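Long-range contacts in putidaredoxin reductase (Pseudomonas putida, PDB 1Q1R), which is the FAD-containing reductase that passes electrons, probably from NADH, to putidaredoxin in the cytochrome P450cam monooxygenase system: residues Gly111-Pro116 with Asn251-Ser256; Asn264-Asn269 with Gly283-Phe288. All coordinates share one frame; numbering follows the deposited sequence.

Contact 1 (Gly111-Pro116 with Asn251-Ser256); sequences GGRPRP and NCELAS. With FAD (flavin-adenine dinucleotide), chain C.
Asn251 OD1 accepts the shortest polar bond between these segments, 2.7 Å from Arg113 NH1, at the place where the glutathione reductase fold passes between its FAD-binding and NAD-type domains on two antiparallel strands, 112-114 and 248-250. Arg113 sits on the first of these strands, and Asn251 directly follows the second. The donor lies in the carbonyl plane of Asn251 and the acceptor at the edge of the guanidinium, in its plane, and the amide and guanidinium planes are only 20° apart. Arg113 starts with CG wedged between its backbone N and carbonyl carbon (chi1 55°) and then runs extended as far as NE, which carries the CG and CD methylenes past OD1 and the charged end on to Glu253, in the first turn of helix 253-257. There Arg113 NH2 forms a salt bridge to Glu253 OE1 at 3.1 Å, coming from above the carboxylate plane, and NH1 adds a weak bond to Glu253 OE2. NH1 is thus shared between an amide oxygen and a carboxylate. Shortening Arg113 to an alanine is likely to leave Glu253 without this positive mate and Asn251 OD1 without its charged donor. On the FAD side, Gly111 CA lies 3.1 Å from FAD O3P, and a side chain on Gly111 would collide with O1A. Farther along the helix, Leu254 CD1 touches adenine N6A of FAD at 3.4 Å. The backbone closes the join with an almost straight bond (176°) from Asn251 N to Gly111 O, 2.9 Å long.

Contact 2 (Asn264-Asn269 with Gly283-Phe288); sequences NGIVIN and GDCARF. With FAD (flavin-adenine dinucleotide), chain C.
Arg287 reaches back over the turn at Asn264 and holds its carbonyl side-on: NE lies 3.0 Å and NH2 3.1 Å from Asn264 O, both coming from the same face of the carbonyl plane. The two bonds differ in approach, since NE stands well above that plane while NH2 is only moderately tilted from it. A bend at chi3 (-65°), after CG has left anti to the backbone N, swings the guanidinium round to this oxygen. Arg298 NE, from strand 295-298, bonds to the same oxygen. The Asn264 amide stands steeply to the guanidinium, their planes 68° apart, with Asn264 CG 3.4 Å from Arg287 NH2.

Gly265 comes next, with backbone angles that a side chain would strain against the preceding carbonyl; a CB there would press on Arg287 CB. The chains then run as parallel strands, with Ile266 paired to Ala286 and Val267 to Arg287. The ladder opens with Ile266 N to Cys285 O, 2.7 Å long, and continues through Arg287 N to Ile266 O and Ile268 N to Arg287 O. Ile266 and Ala286 share a face of the sheet. Among the apolar contacts, Ile266 CD1 meets Cys285 SG at 4.0 Å. Ile268 and Phe288 lie side by side, pointing the same way, and Ile268 CG1 is 3.8 Å from Phe288 CB; Ile268 CD1 also reaches Ala286 CB.

Just before the pairing, Asp284 N donates to FAD O2P, and Asp284 OD1 accepts from the ribityl O3' at 2.6 Å. A Gly-Asp pair following a strand of the parallel sheet, holding pyrophosphate and ribityl chain together, is the second FAD-binding motif characteristic of the glutathione reductase family.

Both contacts lie on the same side of the chain's centre and touch FAD, yet they draw on different chemistry. Contact 1, at the interdomain strands, is small and mostly polar, with its charged pair toward the surface and buried glycines against the pyrophosphate. Contact 2 is larger and more buried, a parallel strand ladder with apolar side-chain contacts beside it and an arginine grip at its more exposed edge. Helix 253-257 of contact 1 is the element just before strand 266-267 of contact 2 in the chain, and the two contacts meet: Cys252 SG packs 3.4 Å from Gly265 CA, Ala255 CB touches Ile266 CD1, and Gly111 O lies against Cys285 CB.

Contact 1 (Gly111-Pro116 with Asn251-Ser256)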
loop_
_atom_site.group_PDB
_atom_site.type_symbol
_atom_site.label_atom_id
_atom_site.label_comp_id
_atom_site.label_asym_id
_atom_site.label_seq_id
_atom_site.Cartn_x
_atom_site.Cartn_y
_atom_site.Cartn_z
ATOM N N GLY A 111 -9.478 5.329 0.317
ATOM C CA GLY A 111 -8.096 5.136 -0.084
ATOM C C GLY A 111 -7.287 6.411 -0.226
ATOM O O GLY A 111 -7.382 7.319 0.601
ATOM N N GLY A 112 -6.479 6.475 -1.278
ATOM C CA GLY A 112 -5.660 7.649 -1.510
ATOM C C GLY A 112 -5.444 7.880 -2.992
ATOM O O GLY A 112 -5.890 7.083 -3.821
ATOM N N ARG A 113 -4.764 8.973 -3.323
ATOM C CA ARG A 113 -4.471 9.318 -4.708
ATOM C C ARG A 113 -2.979 9.626 -4.844
ATOM O O ARG A 113 -2.342 10.072 -3.890
ATOM C CB ARG A 113 -5.304 10.530 -5.134
ATOM C CG ARG A 113 -5.133 11.752 -4.239
ATOM C CD ARG A 113 -5.930 12.935 -4.769
ATOM N NE ARG A 113 -5.663 14.161 -4.019
ATOM C CZ ARG A 113 -6.273 14.505 -2.889
ATOM N NH1 ARG A 113 -7.206 13.721 -2.358
ATOM N NH2 ARG A 113 -5.949 15.643 -2.288
ATOM N N PRO A 114 -2.400 9.387 -6.032
ATOM C CA PRO A 114 -0.973 9.657 -6.236
ATOM C C PRO A 114 -0.619 11.116 -5.974
ATOM O O PRO A 114 -1.345 12.017 -6.389
ATOM C CB PRO A 114 -0.754 9.280 -7.700
ATOM C CG PRO A 114 -1.793 8.228 -7.943
ATOM C CD PRO A 114 -3.000 8.808 -7.247
ATOM N N ARG A 115 0.494 11.343 -5.284
ATOM C CA ARG A 115 0.944 12.699 -5.007
ATOM C C ARG A 115 1.520 13.256 -6.301
ATOM O O ARG A 115 2.498 12.730 -6.830
ATOM C CB ARG A 115 2.034 12.713 -3.931
ATOM C CG ARG A 115 2.547 14.120 -3.614
ATOM C CD ARG A 115 3.750 14.091 -2.674
ATOM N NE ARG A 115 3.462 13.368 -1.438
ATOM C CZ ARG A 115 2.536 13.732 -0.557
ATOM N NH1 ARG A 115 1.802 14.817 -0.769
ATOM N NH2 ARG A 115 2.337 13.006 0.536
ATOM N N PRO A 116 0.920 14.329 -6.827
ATOM C CA PRO A 116 1.401 14.935 -8.074
ATOM C C PRO A 116 2.825 15.486 -7.962
ATOM O O PRO A 116 3.215 16.007 -6.919
ATOM C CB PRO A 116 0.387 16.051 -8.331
ATOM C CG PRO A 116 -0.859 15.557 -7.642
ATOM C CD PRO A 116 -0.313 14.984 -6.361
ATOM N N ASN A 251 -7.328 10.261 0.683
ATOM C CA ASN A 251 -8.521 10.997 0.272
ATOM C C ASN A 251 -9.421 11.252 1.485
ATOM O O ASN A 251 -10.315 10.460 1.790
ATOM C CB ASN A 251 -9.290 10.217 -0.808
ATOM C CG ASN A 251 -8.535 10.145 -2.132
ATOM O OD1 ASN A 251 -8.043 11.159 -2.631
ATOM N ND2 ASN A 251 -8.451 8.947 -2.711
ATOM N N CYS A 252 -9.183 12.372 2.160
ATOM C CA CYS A 252 -9.934 12.730 3.360
ATOM C C CYS A 252 -10.909 13.893 3.184
ATOM O O CYS A 252 -11.641 14.231 4.115
ATOM C CB CYS A 252 -8.955 13.079 4.483
ATOM S SG CYS A 252 -7.613 11.887 4.689
ATOM N N GLU A 253 -10.918 14.503 2.001
ATOM C CA GLU A 253 -11.796 15.644 1.732
ATOM C C GLU A 253 -13.229 15.510 2.235
ATOM O O GLU A 253 -13.744 16.427 2.870
ATOM C CB GLU A 253 -11.807 15.971 0.237
ATOM C CG GLU A 253 -10.524 16.626 -0.243
ATOM C CD GLU A 253 -9.339 15.683 -0.223
ATOM O OE1 GLU A 253 -8.186 16.173 -0.247
ATOM O OE2 GLU A 253 -9.559 14.452 -0.197
ATOM N N LEU A 254 -13.879 14.386 1.953
ATOM C CA LEU A 254 -15.253 14.188 2.406
ATOM C C LEU A 254 -15.361 14.310 3.917
ATOM O O LEU A 254 -16.315 14.891 4.441
ATOM C CB LEU A 254 -15.774 12.813 1.990
ATOM C CG LEU A 254 -16.125 12.583 0.518
ATOM C CD1 LEU A 254 -16.728 11.191 0.369
ATOM C CD2 LEU A 254 -17.117 13.643 0.044
ATOM N N ALA A 255 -14.378 13.751 4.613
ATOM C CA ALA A 255 -14.355 13.775 6.067
ATOM C C ALA A 255 -14.136 15.179 6.616
ATOM O O ALA A 255 -14.948 15.679 7.390
ATOM C CB ALA A 255 -13.267 12.834 6.588
ATOM N N SER A 256 -13.040 15.813 6.213
ATOM C CA SER A 256 -12.721 17.149 6.695
ATOM C C SER A 256 -13.820 18.161 6.392
ATOM O O SER A 256 -14.015 19.114 7.146
ATOM C CB SER A 256 -11.390 17.625 6.106
ATOM O OG SER A 256 -11.434 17.667 4.694
HETATM P PA FAD C . -8.036 2.387 -2.868
HETATM O O1A FAD C . -7.445 3.685 -3.272
HETATM O O2A FAD C . -7.561 1.154 -3.538
HETATM O O5B FAD C . -9.628 2.454 -3.030
HETATM C C5B FAD C . -10.370 3.642 -2.732
HETATM C C4B FAD C . -11.411 3.869 -3.843
HETATM O O4B FAD C . -12.428 4.830 -3.386
HETATM C C3B FAD C . -10.762 4.502 -5.083
HETATM O O3B FAD C . -11.373 3.959 -6.262
HETATM C C2B FAD C . -11.129 5.959 -4.956
HETATM O O2B FAD C . -11.169 6.578 -6.246
HETATM C C1B FAD C . -12.531 5.866 -4.387
HETATM N N9A FAD C . -13.053 7.146 -3.836
HETATM C C8A FAD C . -12.382 8.035 -3.080
HETATM N N7A FAD C . -13.189 9.067 -2.803
HETATM C C5A FAD C . -14.364 8.832 -3.379
HETATM C C6A FAD C . -15.567 9.538 -3.442
HETATM N N6A FAD C . -15.685 10.722 -2.843
HETATM N N1A FAD C . -16.612 9.011 -4.129
HETATM C C2A FAD C . -16.504 7.826 -4.747
HETATM N N3A FAD C . -15.356 7.135 -4.700
HETATM C C4A FAD C . -14.281 7.615 -4.027
HETATM N N1 FAD C . 0.004 -3.669 -0.759
HETATM C C2 FAD C . 0.602 -4.828 -0.248
HETATM O O2 FAD C . 0.347 -5.199 0.896
HETATM N N3 FAD C . 1.481 -5.567 -1.060
HETATM C C4 FAD C . 1.753 -5.143 -2.382
HETATM O O4 FAD C . 2.489 -5.823 -3.094
HETATM C C4X FAD C . 1.154 -3.978 -2.889
HETATM N N5 FAD C . 1.368 -3.589 -4.179
HETATM C C5X FAD C . 0.746 -2.504 -4.726
HETATM C C6 FAD C . 0.974 -2.154 -6.073
HETATM C C7 FAD C . 0.310 -1.046 -6.647
HETATM C C7M FAD C . 0.604 -0.664 -8.110
HETATM C C8 FAD C . -0.597 -0.286 -5.865
HETATM C C8M FAD C . -1.358 0.909 -6.460
HETATM C C9 FAD C . -0.823 -0.635 -4.522
HETATM C C9A FAD C . -0.155 -1.739 -3.948
HETATM N N10 FAD C . -0.383 -2.116 -2.597
HETATM C C10 FAD C . 0.275 -3.248 -2.072
HETATM C "C1'" FAD C . -1.302 -1.316 -1.730
HETATM C "C2'" FAD C . -2.657 -2.014 -1.590
HETATM O "O2'" FAD C . -3.124 -2.393 -2.889
HETATM C "C3'" FAD C . -3.685 -1.094 -0.907
HETATM O "O3'" FAD C . -3.150 -0.644 0.345
HETATM C "C4'" FAD C . -5.005 -1.837 -0.668
HETATM O "O4'" FAD C . -5.531 -2.291 -1.918
HETATM C "C5'" FAD C . -6.058 -0.948 0.017
HETATM O "O5'" FAD C . -6.561 0.076 -0.857
HETATM P P FAD C . -7.879 0.898 -0.410
HETATM O O1P FAD C . -9.067 0.113 -0.804
HETATM O O2P FAD C . -7.725 1.255 1.018
HETATM O O3P FAD C . -7.793 2.274 -1.268
#

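Contact 2 (Asn264-Asn269 with Gly283-Phe288)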
loop_
_atom_site.group_PDB
_atom_site.type_symbol
_atom_site.label_atom_id
_atom_site.label_comp_id
_atom_site.label_asym_id
_atom_site.label_seq_id
_atom_site.Cartn_x
_atom_site.Cartn_y
_atom_site.Cartn_z
ATOM N N ASN A 264 -3.540 13.770 8.251
ATOM C CA ASN A 264 -2.805 12.893 7.345
ATOM C C ASN A 264 -3.556 11.572 7.348
ATOM O O ASN A 264 -2.975 10.511 7.563
ATOM C CB ASN A 264 -1.368 12.664 7.829
ATOM C CG ASN A 264 -0.529 11.896 6.815
ATOM O OD1 ASN A 264 -1.056 11.132 6.006
ATOM N ND2 ASN A 264 0.784 12.088 6.865
ATOM N N GLY A 265 -4.860 11.658 7.120
ATOM C CA GLY A 265 -5.702 10.480 7.111
ATOM C C GLY A 265 -6.945 10.757 7.925
ATOM O O GLY A 265 -7.013 11.761 8.636
ATOM N N ILE A 266 -7.935 9.880 7.816
ATOM C CA ILE A 266 -9.177 10.035 8.558
ATOM C C ILE A 266 -9.036 9.332 9.911
ATOM O O ILE A 266 -8.906 8.108 9.983
ATOM C CB ILE A 266 -10.359 9.439 7.770
ATOM C CG1 ILE A 266 -10.470 10.146 6.414
ATOM C CG2 ILE A 266 -11.652 9.589 8.565
ATOM C CD1 ILE A 266 -11.560 9.611 5.515
ATOM N N VAL A 267 -9.048 10.123 10.979
ATOM C CA VAL A 267 -8.898 9.603 12.335
ATOM C C VAL A 267 -10.055 8.714 12.779
ATOM O O VAL A 267 -11.220 9.089 12.667
ATOM C CB VAL A 267 -8.740 10.765 13.347
ATOM C CG1 VAL A 267 -8.627 10.220 14.766
ATOM C CG2 VAL A 267 -7.510 11.591 12.994
ATOM N N ILE A 268 -9.724 7.526 13.274
ATOM C CA ILE A 268 -10.727 6.585 13.757
ATOM C C ILE A 268 -10.297 6.035 15.114
ATOM O O ILE A 268 -9.102 6.007 15.428
ATOM C CB ILE A 268 -10.915 5.399 12.785
ATOM C CG1 ILE A 268 -9.608 4.615 12.640
ATOM C CG2 ILE A 268 -11.367 5.912 11.433
ATOM C CD1 ILE A 268 -9.774 3.285 11.936
ATOM N N ASN A 269 -11.265 5.595 15.914
ATOM C CA ASN A 269 -10.956 5.051 17.233
ATOM C C ASN A 269 -10.871 3.530 17.231
ATOM O O ASN A 269 -10.976 2.892 16.181
ATOM C CB ASN A 269 -11.987 5.509 18.277
ATOM C CG ASN A 269 -13.398 5.071 17.946
ATOM O OD1 ASN A 269 -13.614 4.017 17.353
ATOM N ND2 ASN A 269 -14.375 5.875 18.356
ATOM N N GLY A 283 -8.856 1.230 5.635
ATOM C CA GLY A 283 -7.879 1.150 4.561
ATOM C C GLY A 283 -6.800 2.212 4.537
ATOM O O GLY A 283 -6.431 2.766 5.570
ATOM N N ASP A 284 -6.287 2.486 3.339
ATOM C CA ASP A 284 -5.234 3.476 3.136
ATOM C C ASP A 284 -5.569 4.856 3.707
ATOM O O ASP A 284 -4.674 5.607 4.072
ATOM C CB ASP A 284 -4.943 3.646 1.637
ATOM C CG ASP A 284 -4.244 2.442 1.022
ATOM O OD1 ASP A 284 -4.172 1.377 1.668
ATOM O OD2 ASP A 284 -3.769 2.570 -0.127
ATOM N N CYS A 285 -6.854 5.186 3.773
ATOM C CA CYS A 285 -7.275 6.501 4.254
ATOM C C CYS A 285 -7.407 6.636 5.761
ATOM O O CYS A 285 -7.594 7.744 6.265
ATOM C CB CYS A 285 -8.620 6.880 3.631
ATOM S SG CYS A 285 -10.054 6.072 4.395
ATOM N N ALA A 286 -7.305 5.525 6.481
ATOM C CA ALA A 286 -7.490 5.552 7.927
ATOM C C ALA A 286 -6.258 5.703 8.808
ATOM O O ALA A 286 -5.291 4.947 8.693
ATOM C CB ALA A 286 -8.273 4.311 8.357
ATOM N N ARG A 287 -6.303 6.701 9.688
ATOM C CA ARG A 287 -5.226 6.918 10.642
ATOM C C ARG A 287 -5.780 6.378 11.955
ATOM O O ARG A 287 -6.775 6.880 12.474
ATOM C CB ARG A 287 -4.883 8.401 10.786
ATOM C CG ARG A 287 -3.855 8.665 11.892
ATOM C CD ARG A 287 -3.188 10.004 11.716
ATOM N NE ARG A 287 -2.394 10.032 10.494
ATOM C CZ ARG A 287 -1.222 9.427 10.347
ATOM N NH1 ARG A 287 -0.693 8.745 11.353
ATOM N NH2 ARG A 287 -0.576 9.503 9.192
ATOM N N PHE A 288 -5.145 5.339 12.480
ATOM C CA PHE A 288 -5.607 4.717 13.711
ATOM C C PHE A 288 -4.495 4.624 14.746
ATOM O O PHE A 288 -3.321 4.823 14.439
ATOM C CB PHE A 288 -6.139 3.319 13.402
ATOM C CG PHE A 288 -5.080 2.359 12.929
ATOM C CD1 PHE A 288 -4.499 1.454 13.812
ATOM C CD2 PHE A 288 -4.652 2.370 11.601
ATOM C CE1 PHE A 288 -3.505 0.571 13.378
ATOM C CE2 PHE A 288 -3.657 1.490 11.158
ATOM C CZ PHE A 288 -3.086 0.592 12.049
HETATM P PA FAD C . -8.036 2.387 -2.868
HETATM O O1A FAD C . -7.445 3.685 -3.272
HETATM O O2A FAD C . -7.561 1.154 -3.538
HETATM O O5B FAD C . -9.628 2.454 -3.030
HETATM C C5B FAD C . -10.370 3.642 -2.732
HETATM C C4B FAD C . -11.411 3.869 -3.843
HETATM O O4B FAD C . -12.428 4.830 -3.386
HETATM C C3B FAD C . -10.762 4.502 -5.083
HETATM O O3B FAD C . -11.373 3.959 -6.262
HETATM C C2B FAD C . -11.129 5.959 -4.956
HETATM O O2B FAD C . -11.169 6.578 -6.246
HETATM C C1B FAD C . -12.531 5.866 -4.387
HETATM N N9A FAD C . -13.053 7.146 -3.836
HETATM C C8A FAD C . -12.382 8.035 -3.080
HETATM N N7A FAD C . -13.189 9.067 -2.803
HETATM C C5A FAD C . -14.364 8.832 -3.379
HETATM C C6A FAD C . -15.567 9.538 -3.442
HETATM N N6A FAD C . -15.685 10.722 -2.843
HETATM N N1A FAD C . -16.612 9.011 -4.129
HETATM C C2A FAD C . -16.504 7.826 -4.747
HETATM N N3A FAD C . -15.356 7.135 -4.700
HETATM C C4A FAD C . -14.281 7.615 -4.027
HETATM N N1 FAD C . 0.004 -3.669 -0.759
HETATM C C2 FAD C . 0.602 -4.828 -0.248
HETATM O O2 FAD C . 0.347 -5.199 0.896
HETATM N N3 FAD C . 1.481 -5.567 -1.060
HETATM C C4 FAD C . 1.753 -5.143 -2.382
HETATM O O4 FAD C . 2.489 -5.823 -3.094
HETATM C C4X FAD C . 1.154 -3.978 -2.889
HETATM N N5 FAD C . 1.368 -3.589 -4.179
HETATM C C5X FAD C . 0.746 -2.504 -4.726
HETATM C C6 FAD C . 0.974 -2.154 -6.073
HETATM C C7 FAD C . 0.310 -1.046 -6.647
HETATM C C7M FAD C . 0.604 -0.664 -8.110
HETATM C C8 FAD C . -0.597 -0.286 -5.865
HETATM C C8M FAD C . -1.358 0.909 -6.460
HETATM C C9 FAD C . -0.823 -0.635 -4.522
HETATM C C9A FAD C . -0.155 -1.739 -3.948
HETATM N N10 FAD C . -0.383 -2.116 -2.597
HETATM C C10 FAD C . 0.275 -3.248 -2.072
HETATM C "C1'" FAD C . -1.302 -1.316 -1.730
HETATM C "C2'" FAD C . -2.657 -2.014 -1.590
HETATM O "O2'" FAD C . -3.124 -2.393 -2.889
HETATM C "C3'" FAD C . -3.685 -1.094 -0.907
HETATM O "O3'" FAD C . -3.150 -0.644 0.345
HETATM C "C4'" FAD C . -5.005 -1.837 -0.668
HETATM O "O4'" FAD C . -5.531 -2.291 -1.918
HETATM C "C5'" FAD C . -6.058 -0.948 0.017
HETATM O "O5'" FAD C . -6.561 0.076 -0.857
HETATM P P FAD C . -7.879 0.898 -0.410
HETATM O O1P FAD C . -9.067 0.113 -0.804
HETATM O O2P FAD C . -7.725 1.255 1.018
HETATM O O3P FAD C . -7.793 2.274 -1.268
#